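Local coordinates for protein carbon monoxide dehydrogenase (Thermococcus sp. AM4, PDB 6T7J) that catalyses the oxidation of carbon monoxide to carbon dioxide in its nickel-containing form, probably passing the electrons on through iron-sulfur clusters, at residues L51-R56 with T83-N88; L323-A328 with P346-V351; E412-F417 with N512-L517. One frame throughout, in Å; residues are numbered along the deposited sequence.

Interaction 1 of 3, residues L51-R56 with T83-N88; sequences LGVCCR and TIVARN. With SF4 (iron/sulfur cluster), chain D; FES (Fe2/s2 (inorganic) cluster), chain E; FES (Fe2/s2 (inorganic) cluster), chain B.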
loop_
_atom_site.group_PDB
_atom_site.type_symbol
_atom_site.label_atom_id
_atom_site.label_comp_id
_atom_site.label_asym_id
_atom_site.label_seq_id
_atom_site.Cartn_x
_atom_site.Cartn_y
_atom_site.Cartn_z
ATOM N N LEU A 51 -16.012 0.220 13.303
ATOM C CA LEU A 51 -15.236 0.954 14.292
ATOM C C LEU A 51 -13.735 0.823 14.072
ATOM O O LEU A 51 -12.958 1.393 14.845
ATOM C CB LEU A 51 -15.602 0.480 15.703
ATOM C CG LEU A 51 -17.099 0.533 16.024
ATOM C CD1 LEU A 51 -17.422 -0.277 17.268
ATOM C CD2 LEU A 51 -17.568 1.972 16.176
ATOM N N GLY A 52 -13.315 0.095 13.038
ATOM C CA GLY A 52 -11.911 -0.055 12.715
ATOM C C GLY A 52 -11.137 -0.993 13.610
ATOM O O GLY A 52 -9.903 -1.013 13.537
ATOM N N VAL A 53 -11.817 -1.781 14.443
ATOM C CA VAL A 53 -11.145 -2.627 15.422
ATOM C C VAL A 53 -11.116 -4.074 14.947
ATOM O O VAL A 53 -11.336 -5.001 15.735
ATOM C CB VAL A 53 -11.825 -2.519 16.798
ATOM C CG1 VAL A 53 -11.390 -1.244 17.502
ATOM C CG2 VAL A 53 -13.336 -2.563 16.644
ATOM N N CYS A 54 -10.849 -4.281 13.660
ATOM C CA CYS A 54 -10.675 -5.621 13.118
ATOM C C CYS A 54 -9.554 -5.589 12.094
ATOM O O CYS A 54 -9.583 -4.778 11.164
ATOM C CB CYS A 54 -11.965 -6.149 12.483
ATOM S SG CYS A 54 -11.703 -7.536 11.354
ATOM N N CYS A 55 -8.576 -6.476 12.260
ATOM C CA CYS A 55 -7.351 -6.448 11.475
ATOM C C CYS A 55 -7.149 -7.770 10.749
ATOM O O CYS A 55 -7.387 -8.845 11.309
ATOM C CB CYS A 55 -6.145 -6.149 12.369
ATOM S SG CYS A 55 -4.550 -6.238 11.548
ATOM N N ARG A 56 -6.694 -7.685 9.520
ATOM C CA ARG A 56 -6.472 -8.824 8.693
ATOM C C ARG A 56 -5.118 -8.677 8.068
ATOM O O ARG A 56 -4.894 -9.083 6.970
ATOM C CB ARG A 56 -7.546 -8.874 7.619
ATOM C CG ARG A 56 -8.944 -9.026 8.167
ATOM C CD ARG A 56 -9.961 -9.196 7.075
ATOM N NE ARG A 56 -9.643 -8.330 5.969
ATOM C CZ ARG A 56 -10.498 -7.502 5.392
ATOM N NH1 ARG A 56 -11.736 -7.427 5.820
ATOM N NH2 ARG A 56 -10.105 -6.748 4.397
ATOM N N THR A 83 -3.563 0.503 18.009
ATOM C CA THR A 83 -2.669 0.104 16.927
ATOM C C THR A 83 -3.451 -0.299 15.683
ATOM O O THR A 83 -3.136 0.136 14.571
ATOM C CB THR A 83 -1.773 -1.045 17.388
ATOM O OG1 THR A 83 -0.860 -0.571 18.385
ATOM C CG2 THR A 83 -0.988 -1.619 16.212
ATOM N N ILE A 84 -4.476 -1.136 15.855
ATOM C CA ILE A 84 -5.204 -1.667 14.707
ATOM C C ILE A 84 -5.952 -0.555 13.981
ATOM O O ILE A 84 -5.924 -0.472 12.744
ATOM C CB ILE A 84 -6.143 -2.797 15.164
ATOM C CG1 ILE A 84 -5.322 -4.010 15.612
ATOM C CG2 ILE A 84 -7.115 -3.174 14.057
ATOM C CD1 ILE A 84 -6.070 -4.971 16.503
ATOM N N VAL A 85 -6.617 0.325 14.735
ATOM C CA VAL A 85 -7.335 1.440 14.119
ATOM C C VAL A 85 -6.365 2.345 13.364
ATOM O O VAL A 85 -6.614 2.728 12.211
ATOM C CB VAL A 85 -8.124 2.222 15.185
ATOM C CG1 VAL A 85 -8.583 3.558 14.628
ATOM C CG2 VAL A 85 -9.305 1.406 15.677
ATOM N N ALA A 86 -5.241 2.696 14.003
ATOM C CA ALA A 86 -4.278 3.585 13.362
ATOM C C ALA A 86 -3.701 2.959 12.098
ATOM O O ALA A 86 -3.537 3.643 11.082
ATOM C CB ALA A 86 -3.165 3.948 14.345
ATOM N N ARG A 87 -3.407 1.655 12.132
ATOM C CA ARG A 87 -2.844 0.989 10.960
ATOM C C ARG A 87 -3.840 0.951 9.808
ATOM O O ARG A 87 -3.474 1.213 8.652
ATOM C CB ARG A 87 -2.397 -0.429 11.323
ATOM C CG ARG A 87 -1.127 -0.495 12.160
ATOM C CD ARG A 87 -0.544 -1.902 12.189
ATOM N NE ARG A 87 -1.478 -2.890 12.729
ATOM C CZ ARG A 87 -1.123 -4.104 13.140
ATOM N NH1 ARG A 87 0.147 -4.482 13.076
ATOM N NH2 ARG A 87 -2.034 -4.944 13.615
ATOM N N ASN A 88 -5.101 0.612 10.095
ATOM C CA ASN A 88 -6.101 0.573 9.032
ATOM C C ASN A 88 -6.297 1.954 8.414
ATOM O O ASN A 88 -6.384 2.092 7.182
ATOM C CB ASN A 88 -7.418 0.017 9.578
ATOM C CG ASN A 88 -7.290 -1.419 10.072
ATOM O OD1 ASN A 88 -6.377 -2.146 9.678
ATOM N ND2 ASN A 88 -8.209 -1.832 10.936
HETATM FE FE1 SF4 D . -1.864 -8.844 14.755
HETATM FE FE2 SF4 D . -3.647 -7.956 12.885
HETATM FE FE3 SF4 D . -4.265 -10.228 14.382
HETATM FE FE4 SF4 D . -2.259 -10.115 12.480
HETATM S S1 SF4 D . -4.526 -9.937 12.115
HETATM S S2 SF4 D . -2.157 -11.112 14.574
HETATM S S3 SF4 D . -1.355 -8.026 12.669
HETATM S S4 SF4 D . -4.002 -8.083 15.158
HETATM FE FE1 FES E . -13.537 -8.295 10.191
HETATM FE FE2 FES E . -16.208 -7.718 10.416
HETATM S S1 FES E . -15.038 -9.292 11.619
HETATM S S2 FES E . -14.603 -6.417 9.399
HETATM FE FE1 FES B . -15.027 -8.170 7.960
HETATM FE FE2 FES B . -15.214 -10.395 9.552
HETATM S S1 FES B . -16.962 -9.154 8.717
HETATM S S2 FES B . -13.362 -9.703 8.371
HETATM O O HOH W 1 -6.490 -4.933 8.708
#
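Gly52 and Val85 bring their CA atoms to 5.0 Å where helix 47-50 ends and meets helix 81-115, the positive phi of Gly52 closing the shorter helix in a Schellman motif. A side chain at Gly52 would point at the Val85 methyl CG2, which lies 3.3 Å from Gly52 O. From the next helical turn Asn88 ND2 reaches Cys54 O at 3.3 Å, from above the carbonyl plane, and makes a second, weak hydrogen bond to Gly52 O. Asn88 OD1 takes a water that also receives Arg56 N, so both ends of the carboxamide are tied to 51-56. Ile84 CG2, anti to the backbone N, packs 3.6 Å from Cys55 CB. Cys55 SG binds FE2 of the four-iron cluster at 2.4 Å, and Arg87, bent at chi3 (-59°), sets NH2 3.3 Å from cluster S3 and 3.5 Å from Cys55 SG, where its positive charge probably favours the electron-rich sulfurs. Cys54 SG, close to Arg56 of the second subunit, binds FE1 of one Fe2S2 unit at 2.3 Å, an iron also bonded to a sulfide of the other unit. Strand 54-55 pairs antiparallel with strand 63-64, while Ala86 turns helix 81-115 against helices 212-242 and 586-595.

Interaction 2 of 3, residues L323-A328 with P346-V351; sequences LMQELA and PAIVDV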
loop_
_atom_site.group_PDB
_atom_site.type_symbol
_atom_site.label_atom_id
_atom_site.label_comp_id
_atom_site.label_asym_id
_atom_site.label_seq_id
_atom_site.Cartn_x
_atom_site.Cartn_y
_atom_site.Cartn_z
ATOM N N LEU A 323 -22.868 8.529 -6.836
ATOM C CA LEU A 323 -23.990 7.611 -6.675
ATOM C C LEU A 323 -24.992 7.677 -7.821
ATOM O O LEU A 323 -25.964 6.916 -7.841
ATOM C CB LEU A 323 -24.704 7.890 -5.352
ATOM C CG LEU A 323 -23.994 7.303 -4.134
ATOM C CD1 LEU A 323 -24.702 7.704 -2.854
ATOM C CD2 LEU A 323 -23.903 5.792 -4.259
ATOM N N MET A 324 -24.772 8.572 -8.781
ATOM C CA MET A 324 -25.671 8.700 -9.916
ATOM C C MET A 324 -25.195 7.951 -11.154
ATOM O O MET A 324 -25.970 7.832 -12.112
ATOM C CB MET A 324 -25.883 10.180 -10.258
ATOM C CG MET A 324 -26.526 10.973 -9.128
ATOM S SD MET A 324 -26.589 12.749 -9.433
ATOM C CE MET A 324 -27.902 12.833 -10.649
ATOM N N GLN A 325 -23.961 7.428 -11.156
ATOM C CA GLN A 325 -23.444 6.777 -12.358
ATOM C C GLN A 325 -24.374 5.657 -12.823
ATOM O O GLN A 325 -24.823 5.648 -13.977
ATOM C CB GLN A 325 -22.021 6.255 -12.121
ATOM C CG GLN A 325 -21.828 5.360 -10.905
ATOM C CD GLN A 325 -20.370 5.020 -10.666
ATOM O OE1 GLN A 325 -19.784 4.207 -11.384
ATOM N NE2 GLN A 325 -19.772 5.645 -9.659
ATOM N N GLU A 326 -24.701 4.724 -11.922
ATOM C CA GLU A 326 -25.690 3.694 -12.224
ATOM C C GLU A 326 -26.954 4.304 -12.809
ATOM O O GLU A 326 -27.430 3.884 -13.871
ATOM C CB GLU A 326 -26.033 2.909 -10.960
ATOM C CG GLU A 326 -25.167 1.699 -10.697
ATOM C CD GLU A 326 -25.406 1.139 -9.315
ATOM O OE1 GLU A 326 -25.609 1.945 -8.382
ATOM O OE2 GLU A 326 -25.404 -0.101 -9.163
ATOM N N LEU A 327 -27.499 5.318 -12.129
ATOM C CA LEU A 327 -28.758 5.913 -12.561
ATOM C C LEU A 327 -28.668 6.442 -13.984
ATOM O O LEU A 327 -29.662 6.403 -14.720
ATOM C CB LEU A 327 -29.165 7.027 -11.598
ATOM C CG LEU A 327 -29.349 6.583 -10.146
ATOM C CD1 LEU A 327 -29.496 7.782 -9.223
ATOM C CD2 LEU A 327 -30.544 5.649 -10.021
ATOM N N ALA A 328 -27.485 6.906 -14.399
ATOM C CA ALA A 328 -27.341 7.436 -15.751
ATOM C C ALA A 328 -27.609 6.359 -16.792
ATOM O O ALA A 328 -28.193 6.634 -17.846
ATOM C CB ALA A 328 -25.946 8.036 -15.937
ATOM N N PRO A 346 -18.018 -1.269 -10.399
ATOM C CA PRO A 346 -18.141 -2.452 -11.268
ATOM C C PRO A 346 -19.581 -2.746 -11.643
ATOM O O PRO A 346 -19.849 -3.228 -12.754
ATOM C CB PRO A 346 -17.529 -3.576 -10.418
ATOM C CG PRO A 346 -16.620 -2.871 -9.450
ATOM C CD PRO A 346 -17.274 -1.554 -9.159
ATOM N N ALA A 347 -20.521 -2.419 -10.753
ATOM C CA ALA A 347 -21.935 -2.680 -11.001
ATOM C C ALA A 347 -22.435 -2.012 -12.275
ATOM O O ALA A 347 -23.414 -2.481 -12.868
ATOM C CB ALA A 347 -22.768 -2.216 -9.808
ATOM N N ILE A 348 -21.790 -0.925 -12.716
ATOM C CA ILE A 348 -22.246 -0.254 -13.930
ATOM C C ILE A 348 -22.204 -1.186 -15.128
ATOM O O ILE A 348 -22.925 -0.961 -16.105
ATOM C CB ILE A 348 -21.434 1.030 -14.222
ATOM C CG1 ILE A 348 -20.044 0.690 -14.767
ATOM C CG2 ILE A 348 -21.367 1.923 -12.992
ATOM C CD1 ILE A 348 -19.315 1.878 -15.348
ATOM N N VAL A 349 -21.386 -2.240 -15.083
ATOM C CA VAL A 349 -21.444 -3.240 -16.143
ATOM C C VAL A 349 -22.750 -4.020 -16.051
ATOM O O VAL A 349 -23.506 -4.109 -17.027
ATOM C CB VAL A 349 -20.218 -4.167 -16.084
ATOM C CG1 VAL A 349 -20.461 -5.421 -16.905
ATOM C CG2 VAL A 349 -18.990 -3.432 -16.589
ATOM N N ASP A 350 -23.047 -4.563 -14.867
ATOM C CA ASP A 350 -24.305 -5.272 -14.645
ATOM C C ASP A 350 -25.489 -4.473 -15.163
ATOM O O ASP A 350 -26.242 -4.938 -16.026
ATOM C CB ASP A 350 -24.482 -5.564 -13.161
ATOM C CG ASP A 350 -23.684 -6.738 -12.720
ATOM O OD1 ASP A 350 -23.728 -7.812 -13.347
ATOM O OD2 ASP A 350 -22.972 -6.568 -11.739
ATOM N N VAL A 351 -25.644 -3.246 -14.658
ATOM C CA VAL A 351 -26.738 -2.378 -15.089
ATOM C C VAL A 351 -26.727 -2.226 -16.605
ATOM O O VAL A 351 -27.759 -2.379 -17.272
ATOM C CB VAL A 351 -26.643 -1.016 -14.380
ATOM C CG1 VAL A 351 -27.743 -0.083 -14.857
ATOM C CG2 VAL A 351 -26.710 -1.203 -12.874
#
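Gln325 meets Ile348 at about a right angle, its OE1 3.2 Å from the Ile348 methyl CG2, while its CG and CD also lie near that methyl. CG stands between the backbone N and the carbonyl carbon (chi1 53°), and from there the chain runs extended, bringing the amide nearer to 346-351. The amide is gripped from outside the two segments: OE1 accepts Met345 N and, weakly, His267 NE2, whereas NE2 donates to the carbonyls of Phe322 and Cys343. These bonds probably fix the amide's rotation, and Phe322 and Cys343 line the pocket of the broken Fe4S4 cluster, about 7 Å from the Gln325 side chain, which is consistent with a second-shell role for Gln325 at that site.

The backbones come closest one residue on, with 5.5 Å between Glu326 CA and Ile348 CA. Both short helices lie on connections between strands of a Rossmann-like parallel sheet of strand order 3-2-1-4-5-6: helix 325-330 lies on the crossover from outer strand 318-320 to strand 336-339, and helix 347-352 on the next link, to strand 358-361. Glu326 extends its chain toward helix 347-352, crossing Val351 at about a right angle, with CG 3.9 Å from Val351 CG2. At the tip, OE2 sits 3.4 Å from Ala347 CB. That carboxylate is buried, but its charge is met by a salt bridge from OE2 to Arg38, and OE1 accepts Ala35 N at the start of helix 35-42. Across the subunit boundary, Asp350 forms a salt bridge with Lys74 of the second subunit.

Interaction 3 of 3, residues E412-F417 with N512-L517; sequences EAIAGF and NIPPCL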
loop_
_atom_site.group_PDB
_atom_site.type_symbol
_atom_site.label_atom_id
_atom_site.label_comp_id
_atom_site.label_asym_id
_atom_site.label_seq_id
_atom_site.Cartn_x
_atom_site.Cartn_y
_atom_site.Cartn_z
ATOM N N GLU A 412 -28.384 25.502 -14.455
ATOM C CA GLU A 412 -27.244 26.257 -14.949
ATOM C C GLU A 412 -26.209 26.415 -13.843
ATOM O O GLU A 412 -26.554 26.557 -12.667
ATOM C CB GLU A 412 -27.670 27.631 -15.466
ATOM C CG GLU A 412 -26.521 28.424 -16.057
ATOM C CD GLU A 412 -26.992 29.594 -16.882
ATOM O OE1 GLU A 412 -26.289 30.623 -16.909
ATOM O OE2 GLU A 412 -28.070 29.486 -17.501
ATOM N N ALA A 413 -24.936 26.382 -14.229
ATOM C CA ALA A 413 -23.847 26.489 -13.273
ATOM C C ALA A 413 -22.696 27.260 -13.895
ATOM O O ALA A 413 -22.325 27.013 -15.047
ATOM C CB ALA A 413 -23.374 25.104 -12.824
ATOM N N ILE A 414 -22.141 28.193 -13.129
ATOM C CA ILE A 414 -20.933 28.913 -13.506
ATOM C C ILE A 414 -19.756 28.209 -12.847
ATOM O O ILE A 414 -19.652 28.175 -11.614
ATOM C CB ILE A 414 -21.005 30.391 -13.089
ATOM C CG1 ILE A 414 -22.193 31.079 -13.764
ATOM C CG2 ILE A 414 -19.702 31.104 -13.421
ATOM C CD1 ILE A 414 -22.368 32.523 -13.362
ATOM N N ALA A 415 -18.878 27.642 -13.662
ATOM C CA ALA A 415 -17.719 26.900 -13.184
ATOM C C ALA A 415 -16.439 27.534 -13.722
ATOM O O ALA A 415 -16.463 28.563 -14.402
ATOM C CB ALA A 415 -17.813 25.426 -13.591
ATOM N N GLY A 416 -15.312 26.905 -13.401
ATOM C CA GLY A 416 -14.031 27.348 -13.912
ATOM C C GLY A 416 -13.298 28.349 -13.052
ATOM O O GLY A 416 -12.600 29.216 -13.591
ATOM N N PHE A 417 -13.418 28.256 -11.728
ATOM C CA PHE A 417 -12.802 29.228 -10.826
ATOM C C PHE A 417 -11.515 28.638 -10.258
ATOM O O PHE A 417 -11.448 28.191 -9.113
ATOM C CB PHE A 417 -13.775 29.634 -9.722
ATOM C CG PHE A 417 -14.918 30.475 -10.208
ATOM C CD1 PHE A 417 -14.716 31.794 -10.584
ATOM C CD2 PHE A 417 -16.196 29.946 -10.297
ATOM C CE1 PHE A 417 -15.767 32.570 -11.037
ATOM C CE2 PHE A 417 -17.250 30.716 -10.749
ATOM C CZ PHE A 417 -17.034 32.030 -11.120
ATOM N N ASN A 512 -19.319 39.816 -9.970
ATOM C CA ASN A 512 -20.076 38.969 -10.897
ATOM C C ASN A 512 -19.632 37.507 -10.816
ATOM O O ASN A 512 -19.330 36.864 -11.823
ATOM C CB ASN A 512 -19.983 39.491 -12.333
ATOM C CG ASN A 512 -21.071 38.926 -13.222
ATOM O OD1 ASN A 512 -22.116 38.487 -12.738
ATOM N ND2 ASN A 512 -20.830 38.924 -14.527
ATOM N N ILE A 513 -19.600 36.984 -9.595
ATOM C CA ILE A 513 -19.322 35.568 -9.358
ATOM C C ILE A 513 -20.453 35.006 -8.508
ATOM O O ILE A 513 -21.191 35.761 -7.857
ATOM C CB ILE A 513 -17.950 35.361 -8.673
ATOM C CG1 ILE A 513 -17.896 36.109 -7.339
ATOM C CG2 ILE A 513 -16.815 35.804 -9.589
ATOM C CD1 ILE A 513 -16.606 35.902 -6.578
ATOM N N PRO A 514 -20.640 33.690 -8.516
ATOM C CA PRO A 514 -21.628 33.083 -7.619
ATOM C C PRO A 514 -21.095 33.028 -6.200
ATOM O O PRO A 514 -19.891 33.228 -5.976
ATOM C CB PRO A 514 -21.820 31.672 -8.201
ATOM C CG PRO A 514 -21.161 31.692 -9.549
ATOM C CD PRO A 514 -20.075 32.705 -9.452
ATOM N N PRO A 515 -21.954 32.775 -5.206
ATOM C CA PRO A 515 -21.457 32.587 -3.836
ATOM C C PRO A 515 -20.808 31.232 -3.596
ATOM O O PRO A 515 -20.275 31.008 -2.499
ATOM C CB PRO A 515 -22.723 32.750 -2.983
ATOM C CG PRO A 515 -23.824 32.312 -3.879
ATOM C CD PRO A 515 -23.426 32.715 -5.274
ATOM N N CYS A 516 -20.844 30.327 -4.574
ATOM C CA CYS A 516 -20.205 29.020 -4.476
ATOM C C CYS A 516 -19.277 28.850 -5.669
ATOM O O CYS A 516 -19.718 28.951 -6.818
ATOM C CB CYS A 516 -21.245 27.897 -4.430
ATOM S SG CYS A 516 -22.306 27.931 -2.962
ATOM N N LEU A 517 -18.001 28.585 -5.396
ATOM C CA LEU A 517 -16.954 28.571 -6.414
ATOM C C LEU A 517 -16.529 27.132 -6.700
ATOM O O LEU A 517 -15.941 26.459 -5.842
ATOM C CB LEU A 517 -15.766 29.426 -5.976
ATOM C CG LEU A 517 -16.080 30.904 -5.710
ATOM C CD1 LEU A 517 -14.808 31.708 -5.503
ATOM C CD2 LEU A 517 -16.912 31.499 -6.839
HETATM O O HOH W 2 -18.609 28.203 -9.157
#
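Phe417 receives Leu517 over one face of its ring, the methyl CD2 standing 4.0 Å from the ring centroid and only 14° off the normal, a CH-pi contact in which the two side chains cross at about a right angle. Phe417 CG lies anti to the carbonyl carbon (chi1 -70°), which directs the ring toward 512-517. The far end of the ring meets the proline tip to tip, Phe417 CZ lying 3.5 Å from Pro514 CD. Close by, Ile513 CG2 comes to 3.7 Å from Phe417 CE1. The adjacent ring atom, Pro514 CG, packs 3.8 Å from Ile414 CB, so Pro514 serves two residues of 412-417. An alanine in place of Phe417 would probably open a gap beside Pro514 and leave the Leu517 methyl without the ring face it rests on.

Strand 516-518 is an outermost strand of a Rossmann-like parallel sheet of order 3-2-1-4-5-6, and the contact joins this edge to the chain leaving strand 411-415, which pairs antiparallel with strand 248-252. A water bridges the two backbones, donating to Ile414 O and to Cys516 O at 2.7 Å each. Further out, backbone hydrogen bonding holds Phe417 to His518 and Leu517 to Val476 in strand 474-478. Gly416, whose positive phi (91°) would press a side chain against the carbonyl of Ala415, makes the turn that brings the ring round to the sheet edge. Pro247 adds to the packing on Phe417, Pro494 lies against Ile414, and Glu412 forms a salt bridge with Lys249 on the paired strand.

How the interactions relate
The three contacts follow one another along the chain without overlap and do not touch. Interaction 1 lies at the subunit boundary, beside the iron-sulfur clusters; interaction 2, its centre about 31 Å away, also reaches the second subunit and lies on helices linking strands of the parallel sheet built from strands 261-268 to 372-373. Interaction 3 sits at the edge of a second sheet of the same strand order, built from strands 444-448 to 604-606. Its centre is about 29 Å from that of interaction 2 and 41 Å from that of interaction 1, on the opposite side of the chain's centre. Cluster binding, probable second-shell support of the nickel-free site and internal sheet-edge packing thus fall to separate regions of one family fold.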